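Local atomic coordinates of putative cellulase CEL6 (Mycobacterium tuberculosis, PDB entry 1UP3), a protein that probably hydrolyses the beta-1,4-glucosidic bonds of cellulose as an endoglucanase of glycoside hydrolase family 6. Residues 120-126 with 163-167; 202-206 with 251-255. All blocks are in the same frame, centred on the assembly; numbering follows the deposited sequence.

Interaction 1: 120-126 with 163-167; sequences DALAMAD and RWLSA. With BGC (beta-D-glucopyranose), chain B; BGC (beta-D-glucopyranose), chain C.
Asp120 takes a left-handed backbone conformation (phi/psi 80/-12°), after which residues 121-124 make a short, weakly bonded helical turn with Met124 N bonded to Asp120 O at 2.8 Å; a 3-10 segment begins at 125. Residues 163-167 form an irregular loop, with Trp164 at -109/-104° and Leu165 and Ser166 extended, until Ser166 N-caps helix 167-176. In the distorted parallel beta/alpha barrel of family 6 glycoside hydrolases, these segments follow strands 113-117 and 153-158 and line the sugar-binding cleft. The nearest CA atoms are those of Ala123 and Leu165, 6.4 Å apart, and no hydrogen bond joins the segments.

Trp164 (chi1 t) lies flat across Ala123, whose CB stands 3.5 Å from the centroid of the Trp164 six-membered ring and 10° off its normal: a CH-pi contact over the face. Met124 CB touches Trp164 CZ2 at 3.8 Å, and Asp120 OD1 meets the ring edge at Trp164 CZ3, 3.5 Å away. Leu165 packs its CD2 3.9 Å from Ala123 O, close to Asp126, whose carboxylate is engaged by Arg173 and Arg133. The other face of the indole is turned to the chain C glucose, as expected of an aromatic platform in a cellulase cleft, with Trp164 NE1 3.8 Å from O5 of that sugar. Trp164 CH2 is 3.9 Å from C1 of the chain B glucose. Asp82, His161 and Asn191 also hydrogen-bond to glucose. Asp120 (chi1 m) accepts a 2.7 Å hydrogen bond at OD2 from O4 of the chain B glucose.

Interaction 2: 202-206 with 251-255; sequences GEAIS and GAHAD
Helix 195-208 contributes residues 202-206 as a regular alpha-helical turn, with Ser206 N bonded to Gly202 O at 2.8 Å. Facing it, residues 251-254 form a type I beta turn, closed by a 3.1 Å bond from Ala254 N to Gly251 O, that leads into strand 254-258, the last strand of the parallel sheet. The nearest CA atoms belong to Glu203 and His253, 6.6 Å apart. The contact illustrates how one carboxylate can fasten a helix to a turn at the sheet's border.

Glu203, with chi1 and chi2 both m, bends its chain so that the two carboxylate oxygens face His253. Glu203 OE1 accepts a hydrogen bond from His253 ND1 at 2.8 Å, nearly straight at 174°; Glu203 OE2 accepts one from His253 N at 2.9 Å and 164°. A single residue of the turn is thus held through both ring and backbone. Glu203 OE2 also bonds to Tyr214 OH from neighbouring strand 213-217. Ala252 N, 3.3 Å from Glu203 OE2, is badly angled and makes no bond, while Ala252 CB rests 3.7 Å from Glu203 OE1.

His253 (chi1 m) presents its ring edge to Glu203 and one face to Ser206, whose OG lies 3.4 Å from His253 CG. That hydroxyl (chi1 t) is engaged with Ser212 O, and the rings of His213 and His253 meet edge-to-face. Because ND1 is the donor to Glu203, the imidazole carries a proton there, and the carboxylate ties both ring and backbone of His253 to the helix by directional polar bonds, just before strand 254-258.

The two contacts follow one another along the chain and meet through the loop-to-helix junction at 167, where Ala167 CB packs 3.8 Å from Ile205 CG1 and 4.0 Å from Ala204 CB. Helices 167-176 and 195-208 therefore connect the substrate cleft of interaction 1 with interaction 2 at the border of the sheet; the centres of the two interactions lie about 17 Å apart. Both are partly buried, though interaction 1 covers more surface, 277 against 187 Å². Their chemistry diverges with place: 120-126 and 163-167 meet mainly by apolar contact, while Asp120 turns its carboxylate to glucose and Asp126 is paired with arginines, whereas in interaction 2 Glu203 bonds to His253 and to Tyr214 of strand 213-217.

Interaction 1: 120-126 with 163-167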
ATOM      1  N   ASP A 120       5.642   3.508  -4.229  1.00  6.65           N
ATOM      2  CA  ASP A 120       6.368   3.970  -5.435  1.00  6.86           C
ATOM      3  C   ASP A 120       7.380   5.052  -5.172  1.00  7.38           C
ATOM      4  O   ASP A 120       8.180   5.320  -6.055  1.00  7.73           O
ATOM      5  CB  ASP A 120       5.461   4.485  -6.558  1.00  7.17           C
ATOM      6  CG  ASP A 120       4.364   3.530  -6.964  1.00  8.88           C
ATOM      7  OD1 ASP A 120       4.511   2.296  -6.797  1.00  9.38           O
ATOM      8  OD2 ASP A 120       3.312   3.982  -7.499  1.00  9.48           O
ATOM      9  N   ALA A 121       7.392   5.676  -3.992  1.00  6.54           N
ATOM     10  CA  ALA A 121       8.207   6.899  -3.860  1.00  6.44           C
ATOM     11  C   ALA A 121       9.694   6.620  -4.039  1.00  6.71           C
ATOM     12  O   ALA A 121      10.390   7.315  -4.798  1.00  6.82           O
ATOM     13  CB  ALA A 121       7.939   7.603  -2.553  1.00  6.59           C
ATOM     14  N   LEU A 122      10.210   5.634  -3.335  1.00  6.37           N
ATOM     15  CA  LEU A 122      11.647   5.311  -3.444  1.00  6.13           C
ATOM     16  C   LEU A 122      11.962   4.717  -4.822  1.00  6.84           C
ATOM     17  O   LEU A 122      13.007   5.025  -5.398  1.00  7.78           O
ATOM     18  CB  LEU A 122      12.111   4.347  -2.370  1.00  7.02           C
ATOM     19  CG  LEU A 122      12.039   4.851  -0.917  1.00  8.27           C
ATOM     20  CD1 LEU A 122      12.626   3.817   0.026  1.00  9.73           C
ATOM     21  CD2 LEU A 122      12.764   6.157  -0.761  1.00  9.91           C
ATOM     22  N   ALA A 123      11.062   3.893  -5.343  1.00  6.82           N
ATOM     23  CA  ALA A 123      11.336   3.177  -6.616  1.00  8.20           C
ATOM     24  C   ALA A 123      11.297   4.115  -7.802  1.00  9.22           C
ATOM     25  O   ALA A 123      12.049   3.908  -8.763  1.00 10.85           O
ATOM     26  CB  ALA A 123      10.354   2.028  -6.819  1.00  9.11           C
ATOM     27  N   MET A 124      10.435   5.139  -7.741  1.00  8.07           N
ATOM     28  CA  MET A 124      10.215   6.066  -8.858  1.00  9.97           C
ATOM     29  C   MET A 124      11.083   7.328  -8.755  1.00 10.51           C
ATOM     30  O   MET A 124      11.036   8.176  -9.635  1.00 11.01           O
ATOM     31  CB  MET A 124       8.735   6.446  -8.980  1.00 10.61           C
ATOM     32  CG  MET A 124       8.333   6.808 -10.410  1.00 12.26           C
ATOM     33  SD  MET A 124       6.654   7.442 -10.489  1.00 16.14           S
ATOM     34  CE  MET A 124       5.843   6.025 -10.143  1.00 12.80           C
ATOM     35  N   ALA A 125      11.906   7.415  -7.722  1.00  9.33           N
ATOM     36  CA  ALA A 125      12.618   8.656  -7.405  1.00  9.78           C
ATOM     37  C   ALA A 125      13.556   9.108  -8.516  1.00 11.21           C
ATOM     38  O   ALA A 125      13.868  10.277  -8.577  1.00 11.49           O
ATOM     39  CB  ALA A 125      13.338   8.533  -6.106  1.00  9.81           C
ATOM     40  N   ASP A 126      13.981   8.193  -9.385  1.00 11.52           N
ATOM     41  CA  ASP A 126      14.901   8.570 -10.453  1.00 13.89           C
ATOM     42  C   ASP A 126      14.307   9.537 -11.482  1.00 13.62           C
ATOM     43  O   ASP A 126      15.079  10.174 -12.242  1.00 12.45           O
ATOM     44  CB  ASP A 126      15.433   7.343 -11.182  1.00 15.51           C
ATOM     45  CG  ASP A 126      16.339   6.498 -10.323  1.00 18.82           C
ATOM     46  OD1 ASP A 126      17.123   7.036  -9.509  1.00 25.39           O
ATOM     47  OD2 ASP A 126      16.378   5.261 -10.507  1.00 26.99           O
ATOM     48  N   ARG A 163      10.604  -6.422 -10.367  1.00  8.25           N
ATOM     49  CA  ARG A 163      10.955  -6.058 -11.747  1.00  9.51           C
ATOM     50  C   ARG A 163      11.172  -4.544 -11.910  1.00  8.79           C
ATOM     51  O   ARG A 163      11.113  -4.010 -13.010  1.00 11.30           O
ATOM     52  CB  ARG A 163       9.913  -6.555 -12.740  1.00  9.83           C
ATOM     53  CG  ARG A 163       9.660  -8.009 -12.626  1.00 13.48           C
ATOM     54  CD  ARG A 163      10.251  -8.903 -13.671  1.00 18.04           C
ATOM     55  NE  ARG A 163       9.712 -10.257 -13.443  1.00 19.66           N
ATOM     56  CZ  ARG A 163       8.780 -10.869 -14.193  1.00 23.51           C
ATOM     57  NH1 ARG A 163       8.258 -10.315 -15.295  1.00 26.79           N
ATOM     58  NH2 ARG A 163       8.383 -12.079 -13.863  1.00 22.42           N
ATOM     59  N   TRP A 164      11.405  -3.870 -10.797  1.00  9.00           N
ATOM     60  CA  TRP A 164      11.582  -2.424 -10.794  1.00  8.60           C
ATOM     61  C   TRP A 164      13.055  -2.150 -10.513  1.00  9.60           C
ATOM     62  O   TRP A 164      13.870  -2.301 -11.438  1.00 11.10           O
ATOM     63  CB  TRP A 164      10.597  -1.752  -9.836  1.00  7.64           C
ATOM     64  CG  TRP A 164      10.367  -0.318 -10.137  1.00  8.79           C
ATOM     65  CD1 TRP A 164      11.184   0.536 -10.849  1.00  8.81           C
ATOM     66  CD2 TRP A 164       9.225   0.452  -9.767  1.00  7.37           C
ATOM     67  NE1 TRP A 164      10.606   1.783 -10.930  1.00  9.92           N
ATOM     68  CE2 TRP A 164       9.409   1.760 -10.273  1.00  8.67           C
ATOM     69  CE3 TRP A 164       8.051   0.167  -9.051  1.00  6.65           C
ATOM     70  CZ2 TRP A 164       8.463   2.773 -10.070  1.00  8.88           C
ATOM     71  CZ3 TRP A 164       7.141   1.176  -8.840  1.00  7.03           C
ATOM     72  CH2 TRP A 164       7.354   2.455  -9.348  1.00  8.04           C
ATOM     73  N   LEU A 165      13.443  -1.727  -9.313  1.00  9.88           N
ATOM     74  CA  LEU A 165      14.873  -1.574  -9.006  1.00  9.50           C
ATOM     75  C   LEU A 165      15.436  -2.924  -8.608  1.00  8.54           C
ATOM     76  O   LEU A 165      14.717  -3.815  -8.187  1.00  8.35           O
ATOM     77  CB  LEU A 165      15.110  -0.567  -7.873  1.00  9.78           C
ATOM     78  CG  LEU A 165      14.577   0.837  -7.999  1.00 13.72           C
ATOM     79  CD1 LEU A 165      15.158   1.657  -6.846  1.00 12.94           C
ATOM     80  CD2 LEU A 165      14.948   1.396  -9.338  1.00 14.89           C
ATOM     81  N   SER A 166      16.752  -3.084  -8.710  1.00  8.73           N
ATOM     82  CA  SER A 166      17.389  -4.233  -8.136  1.00  9.04           C
ATOM     83  C   SER A 166      17.318  -4.263  -6.609  1.00  8.09           C
ATOM     84  O   SER A 166      17.100  -3.230  -5.960  1.00  9.12           O
ATOM     85  CB  SER A 166      18.847  -4.303  -8.553  1.00  9.38           C
ATOM     86  OG  SER A 166      19.577  -3.332  -7.833  1.00  9.53           O
ATOM     87  N   ALA A 167      17.486  -5.453  -6.054  1.00  8.63           N
ATOM     88  CA  ALA A 167      17.504  -5.632  -4.593  1.00  8.12           C
ATOM     89  C   ALA A 167      18.583  -4.741  -3.980  1.00  9.88           C
ATOM     90  O   ALA A 167      18.348  -4.090  -2.956  1.00  8.70           O
ATOM     91  CB  ALA A 167      17.714  -7.068  -4.191  1.00  7.83           C
TER
HETATM   92  C2  BGC B   4       3.315   3.213 -12.055  1.00 10.07           C
HETATM   93  C3  BGC B   4       2.588   3.500 -10.750  1.00 10.22           C
HETATM   94  C4  BGC B   4       2.077   2.202 -10.123  1.00  8.66           C
HETATM   95  C5  BGC B   4       3.247   1.199 -10.043  1.00  6.00           C
HETATM   96  C6  BGC B   4       2.773  -0.184  -9.575  1.00  6.77           C
HETATM   97  C1  BGC B   4       4.417   2.173 -11.822  1.00  9.85           C
HETATM   98  O2  BGC B   4       3.825   4.421 -12.649  1.00 13.03           O
HETATM   99  O3  BGC B   4       1.526   4.423 -10.930  1.00 10.65           O
HETATM  100  O4  BGC B   4       1.531   2.407  -8.815  1.00  9.94           O
HETATM  101  O5  BGC B   4       3.853   0.992 -11.309  1.00  8.49           O
HETATM  102  O6  BGC B   4       3.871  -1.065  -9.431  1.00  7.16           O
HETATM  103  C2  BGC C   3       7.666  -0.770 -13.335  1.00 12.19           C
HETATM  104  C3  BGC C   3       6.294  -0.179 -13.120  1.00  9.87           C
HETATM  105  C4  BGC C   3       6.328   1.341 -12.922  1.00  9.10           C
HETATM  106  C5  BGC C   3       7.202   2.033 -13.999  1.00 11.18           C
HETATM  107  C6  BGC C   3       7.416   3.512 -13.662  1.00 15.87           C
HETATM  108  C1  BGC C   3       8.375   0.033 -14.415  1.00 11.69           C
HETATM  109  O2  BGC C   3       7.525  -2.139 -13.696  1.00 11.64           O
HETATM  110  O3  BGC C   3       5.658  -0.849 -12.027  1.00  9.31           O
HETATM  111  O4  BGC C   3       5.054   1.862 -13.047  1.00 10.13           O
HETATM  112  O5  BGC C   3       8.436   1.388 -13.995  1.00 15.14           O
HETATM  113  O6  BGC C   3       8.113   4.096 -14.758  1.00 21.22           O

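Interaction 2: 202-206 with 251-255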
ATOM      1  N   GLY A 202      12.110 -10.137  -1.651  1.00  6.77           N
ATOM      2  CA  GLY A 202      12.038  -9.691  -0.272  1.00  6.11           C
ATOM      3  C   GLY A 202      13.128 -10.283   0.612  1.00  7.04           C
ATOM      4  O   GLY A 202      13.733  -9.607   1.440  1.00  7.07           O
ATOM      5  N   GLU A 203      13.380 -11.574   0.458  1.00  7.16           N
ATOM      6  CA  GLU A 203      14.422 -12.188   1.250  1.00  8.24           C
ATOM      7  C   GLU A 203      15.778 -11.601   0.883  1.00  7.58           C
ATOM      8  O   GLU A 203      16.624 -11.468   1.758  1.00  8.67           O
ATOM      9  CB  GLU A 203      14.390 -13.714   1.081  1.00  9.14           C
ATOM     10  CG  GLU A 203      13.124 -14.366   1.668  1.00  9.19           C
ATOM     11  CD  GLU A 203      12.883 -14.123   3.142  1.00 10.36           C
ATOM     12  OE1 GLU A 203      13.854 -14.283   3.927  1.00 12.16           O
ATOM     13  OE2 GLU A 203      11.713 -13.809   3.540  1.00  9.05           O
ATOM     14  N   ALA A 204      15.995 -11.267  -0.386  1.00  7.05           N
ATOM     15  CA  ALA A 204      17.245 -10.638  -0.827  1.00  6.98           C
ATOM     16  C   ALA A 204      17.413  -9.263  -0.196  1.00  7.77           C
ATOM     17  O   ALA A 204      18.486  -8.948   0.374  1.00  7.79           O
ATOM     18  CB  ALA A 204      17.310 -10.547  -2.315  1.00  8.08           C
ATOM     19  N   ILE A 205      16.344  -8.487  -0.193  1.00  6.75           N
ATOM     20  CA  ILE A 205      16.408  -7.143   0.380  1.00  6.95           C
ATOM     21  C   ILE A 205      16.591  -7.258   1.891  1.00  7.56           C
ATOM     22  O   ILE A 205      17.356  -6.497   2.477  1.00  9.07           O
ATOM     23  CB  ILE A 205      15.200  -6.287   0.001  1.00  6.56           C
ATOM     24  CG1 ILE A 205      15.208  -5.976  -1.508  1.00  7.37           C
ATOM     25  CG2 ILE A 205      15.117  -5.003   0.861  1.00  6.67           C
ATOM     26  CD1 ILE A 205      14.019  -5.178  -1.984  1.00 10.20           C
ATOM     27  N   SER A 206      15.892  -8.192   2.515  1.00  8.36           N
ATOM     28  CA  SER A 206      16.031  -8.434   3.944  1.00  8.54           C
ATOM     29  C   SER A 206      17.499  -8.685   4.315  1.00  9.30           C
ATOM     30  O   SER A 206      18.017  -8.117   5.271  1.00  9.85           O
ATOM     31  CB  SER A 206      15.161  -9.594   4.385  1.00  8.69           C
ATOM     32  OG  SER A 206      15.311  -9.853   5.779  1.00  9.08           O
ATOM     33  N   GLY A 251       7.539 -16.947   3.317  1.00  9.49           N
ATOM     34  CA  GLY A 251       8.860 -16.336   3.415  1.00  9.98           C
ATOM     35  C   GLY A 251       9.302 -16.154   4.842  1.00 10.30           C
ATOM     36  O   GLY A 251       8.517 -15.741   5.710  1.00  9.92           O
ATOM     37  N   ALA A 252      10.578 -16.428   5.101  1.00  9.78           N
ATOM     38  CA  ALA A 252      11.124 -16.353   6.450  1.00 10.85           C
ATOM     39  C   ALA A 252      10.955 -14.984   7.131  1.00  9.66           C
ATOM     40  O   ALA A 252      10.808 -14.914   8.352  1.00 12.07           O
ATOM     41  CB  ALA A 252      12.570 -16.710   6.421  1.00 12.02           C
ATOM     42  N   HIS A 253      11.029 -13.914   6.338  1.00  8.84           N
ATOM     43  CA  HIS A 253      10.872 -12.554   6.837  1.00  8.49           C
ATOM     44  C   HIS A 253       9.601 -11.860   6.316  1.00  7.53           C
ATOM     45  O   HIS A 253       9.472 -10.642   6.475  1.00  7.37           O
ATOM     46  CB  HIS A 253      12.102 -11.748   6.493  1.00  9.11           C
ATOM     47  CG  HIS A 253      13.348 -12.297   7.107  1.00 11.21           C
ATOM     48  ND1 HIS A 253      14.164 -13.187   6.447  1.00 13.58           N
ATOM     49  CD2 HIS A 253      13.897 -12.108   8.331  1.00 16.07           C
ATOM     50  CE1 HIS A 253      15.176 -13.516   7.238  1.00 18.07           C
ATOM     51  NE2 HIS A 253      15.033 -12.885   8.388  1.00 16.77           N
ATOM     52  N   ALA A 254       8.667 -12.624   5.753  1.00  6.51           N
ATOM     53  CA  ALA A 254       7.390 -12.090   5.258  1.00  6.93           C
ATOM     54  C   ALA A 254       6.397 -12.094   6.405  1.00  7.88           C
ATOM     55  O   ALA A 254       5.891 -13.158   6.794  1.00  8.63           O
ATOM     56  CB  ALA A 254       6.886 -12.951   4.089  1.00  8.03           C
ATOM     57  N   ASP A 255       6.124 -10.929   6.976  1.00  6.41           N
ATOM     58  CA  ASP A 255       5.161 -10.793   8.077  1.00  5.71           C
ATOM     59  C   ASP A 255       3.722 -11.061   7.628  1.00  6.34           C
ATOM     60  O   ASP A 255       2.892 -11.551   8.425  1.00  7.80           O
ATOM     61  CB  ASP A 255       5.181  -9.380   8.667  1.00  5.50           C
ATOM     62  CG  ASP A 255       6.378  -9.080   9.577  1.00  5.49           C
ATOM     63  OD1 ASP A 255       7.084 -10.034  10.017  1.00  8.61           O
ATOM     64  OD2 ASP A 255       6.660  -7.884   9.863  1.00  7.07           O
TER